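IL-4-inducing protein (Schistosoma mansoni, PDB 4EL6) binds IgE through a crystallin-type fold and activates basophils independently of antigen, triggering their release of interleukin-4. Local coordinates at residues I22-S27 / P53-F58. Numbering follows the deposited sequence.
Sequences IEVYKS and PYWYLF
Val24 O meets the far rim of the Trp55 indole, with CH2 of the ring 3.3 Å away and CZ2 of the same ring 3.6 Å from that oxygen. The oxygen approaches obliquely, and with carbon atoms opposite it this is a close polar-apolar contact; no hydrogen bond joins 22-27 to 53-58. The backbone then passes round the edge of the indole: Tyr25 C and Lys26 N each lie near the ring plane, the latter nitrogen 3.9 Å from Trp55 CH2. The one side-chain-to-side-chain contact is apolar, from Val24 CG1 to Trp55 CZ3 at 3.9 Å. With chi1 of 172°, Val24 turns CG1 anti to its backbone nitrogen, and it is this methyl that reaches the six-membered ring.

Trp55 reaches across although its CB does not aim directly at 22-27. A chi2 of 82° turns the indole nearly perpendicular to the plane through CA, CB and CG, and the benzo ring extends to the other segment. The pyrrole nitrogen, NE1, is hydrogen-bonded to Tyr7 O, which helps fix the rotation of this buried ring, while Leu9, Ile90 and Arg92 also touch the side chain. The CB atoms of Tyr25 and Lys26 point away from 53-58, which leaves their backbone to make the contact; Tyr25 OH makes a weak hydrogen bond of 2.6 Å to Glu23 OE2. Arg92 donates from NH1 to Tyr25 O and from its backbone N to Ser27 OG, tying the end of 22-27 to strand 89-95.

Strand 21-24 is an outer strand of one antiparallel sheet and strand 52-58 the middle strand of the other, so Val24 and Trp55 join two sheets through the hydrophobic core of a beta/gamma-crystallin-type fold.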
loop_
_atom_site.group_PDB
_atom_site.type_symbol
_atom_site.label_atom_id
_atom_site.label_comp_id
_atom_site.label_asym_id
_atom_site.label_seq_id
_atom_site.Cartn_x
_atom_site.Cartn_y
_atom_site.Cartn_z
ATOM N N ILE A 22 -4.418 -10.314 -3.152
ATOM C CA ILE A 22 -3.013 -10.580 -3.215
ATOM C C ILE A 22 -2.414 -10.007 -1.953
ATOM O O ILE A 22 -2.823 -8.947 -1.525
ATOM C CB ILE A 22 -2.324 -9.911 -4.457
ATOM C CG1 ILE A 22 -2.833 -10.524 -5.747
ATOM C CG2 ILE A 22 -0.814 -10.113 -4.388
ATOM C CD1 ILE A 22 -2.527 -9.709 -6.965
ATOM N N GLU A 23 -1.428 -10.708 -1.380
ATOM C CA GLU A 23 -0.659 -10.232 -0.241
ATOM C C GLU A 23 0.750 -9.830 -0.707
ATOM O O GLU A 23 1.416 -10.532 -1.511
ATOM C CB GLU A 23 -0.563 -11.281 0.882
ATOM C CG GLU A 23 -1.896 -11.607 1.535
ATOM C CD GLU A 23 -1.771 -12.643 2.657
ATOM O OE1 GLU A 23 -2.563 -12.602 3.618
ATOM O OE2 GLU A 23 -0.872 -13.486 2.571
ATOM N N VAL A 24 1.193 -8.681 -0.246
ATOM C CA VAL A 24 2.530 -8.213 -0.605
ATOM C C VAL A 24 3.343 -8.149 0.702
ATOM O O VAL A 24 2.880 -7.576 1.715
ATOM C CB VAL A 24 2.463 -6.816 -1.274
ATOM C CG1 VAL A 24 3.820 -6.221 -1.480
ATOM C CG2 VAL A 24 1.714 -6.842 -2.610
ATOM N N TYR A 25 4.579 -8.706 0.698
ATOM C CA TYR A 25 5.363 -8.917 1.914
ATOM C C TYR A 25 6.568 -8.026 2.067
ATOM O O TYR A 25 7.137 -7.895 3.171
ATOM C CB TYR A 25 5.854 -10.377 1.982
ATOM C CG TYR A 25 4.695 -11.376 1.892
ATOM C CD1 TYR A 25 3.912 -11.644 2.996
ATOM C CD2 TYR A 25 4.380 -11.977 0.723
ATOM C CE1 TYR A 25 2.850 -12.538 2.922
ATOM C CE2 TYR A 25 3.316 -12.860 0.624
ATOM C CZ TYR A 25 2.563 -13.129 1.719
ATOM O OH TYR A 25 1.524 -14.042 1.604
ATOM N N LYS A 26 6.961 -7.367 0.982
ATOM C CA LYS A 26 8.100 -6.509 0.997
ATOM C C LYS A 26 8.005 -5.531 -0.161
ATOM O O LYS A 26 7.099 -5.606 -1.025
ATOM C CB LYS A 26 9.369 -7.310 0.900
ATOM C CG LYS A 26 9.592 -8.114 -0.316
ATOM C CD LYS A 26 10.717 -9.112 0.041
ATOM C CE LYS A 26 10.811 -10.273 -0.947
ATOM N NZ LYS A 26 12.045 -11.114 -0.709
ATOM N N SER A 27 8.894 -4.579 -0.092
ATOM C CA SER A 27 8.984 -3.511 -1.105
ATOM C C SER A 27 9.217 -4.128 -2.453
ATOM O O SER A 27 9.938 -5.163 -2.622
ATOM C CB SER A 27 10.098 -2.547 -0.812
ATOM O OG SER A 27 9.906 -1.984 0.501
ATOM N N PRO A 53 3.698 -1.599 10.921
ATOM C CA PRO A 53 3.959 -1.458 9.498
ATOM C C PRO A 53 3.302 -0.211 8.921
ATOM O O PRO A 53 2.278 0.286 9.427
ATOM C CB PRO A 53 3.335 -2.688 8.894
ATOM C CG PRO A 53 2.313 -3.131 9.878
ATOM C CD PRO A 53 2.852 -2.755 11.211
ATOM N N TYR A 54 3.965 0.371 7.916
ATOM C CA TYR A 54 3.384 1.506 7.189
ATOM C C TYR A 54 3.751 1.302 5.736
ATOM O O TYR A 54 4.896 0.991 5.463
ATOM C CB TYR A 54 3.908 2.875 7.685
ATOM C CG TYR A 54 3.071 4.021 7.172
ATOM C CD1 TYR A 54 3.311 4.587 5.919
ATOM C CD2 TYR A 54 2.062 4.561 7.923
ATOM C CE1 TYR A 54 2.527 5.577 5.410
ATOM C CE2 TYR A 54 1.267 5.579 7.445
ATOM C CZ TYR A 54 1.529 6.113 6.179
ATOM O OH TYR A 54 0.746 7.093 5.689
ATOM N N TRP A 55 2.793 1.457 4.814
ATOM C CA TRP A 55 3.046 1.144 3.416
ATOM C C TRP A 55 2.825 2.351 2.532
ATOM O O TRP A 55 1.855 3.073 2.708
ATOM C CB TRP A 55 2.149 0.018 2.966
ATOM C CG TRP A 55 2.437 -1.323 3.588
ATOM C CD1 TRP A 55 2.033 -1.806 4.841
ATOM C CD2 TRP A 55 3.220 -2.361 2.995
ATOM N NE1 TRP A 55 2.530 -3.101 5.043
ATOM C CE2 TRP A 55 3.208 -3.492 3.938
ATOM C CE3 TRP A 55 3.873 -2.516 1.748
ATOM C CZ2 TRP A 55 3.818 -4.682 3.610
ATOM C CZ3 TRP A 55 4.468 -3.752 1.465
ATOM C CH2 TRP A 55 4.440 -4.776 2.413
ATOM N N TYR A 56 3.734 2.609 1.590
ATOM C CA TYR A 56 3.540 3.610 0.550
ATOM C C TYR A 56 3.321 2.959 -0.807
ATOM O O TYR A 56 4.058 2.046 -1.254
ATOM C CB TYR A 56 4.771 4.506 0.482
ATOM C CG TYR A 56 4.824 5.548 1.569
ATOM C CD1 TYR A 56 3.839 6.522 1.639
ATOM C CD2 TYR A 56 5.843 5.532 2.535
ATOM C CE1 TYR A 56 3.889 7.495 2.629
ATOM C CE2 TYR A 56 5.831 6.490 3.538
ATOM C CZ TYR A 56 4.901 7.477 3.503
ATOM O OH TYR A 56 4.931 8.439 4.504
ATOM N N LEU A 57 2.287 3.428 -1.488
ATOM C CA LEU A 57 1.974 3.030 -2.867
ATOM C C LEU A 57 2.230 4.196 -3.795
ATOM O O LEU A 57 1.912 5.336 -3.437
ATOM C CB LEU A 57 0.495 2.695 -3.021
ATOM C CG LEU A 57 -0.147 1.894 -1.939
ATOM C CD1 LEU A 57 -1.610 1.584 -2.179
ATOM C CD2 LEU A 57 0.558 0.659 -1.737
ATOM N N PHE A 58 2.842 3.946 -4.949
ATOM C CA PHE A 58 3.270 4.935 -5.860
ATOM C C PHE A 58 2.731 4.690 -7.255
ATOM O O PHE A 58 2.606 3.515 -7.671
ATOM C CB PHE A 58 4.815 4.851 -5.990
ATOM C CG PHE A 58 5.529 5.169 -4.726
ATOM C CD1 PHE A 58 5.787 4.158 -3.801
ATOM C CD2 PHE A 58 6.004 6.479 -4.456
ATOM C CE1 PHE A 58 6.507 4.429 -2.659
ATOM C CE2 PHE A 58 6.681 6.751 -3.285
ATOM C CZ PHE A 58 6.891 5.746 -2.367
#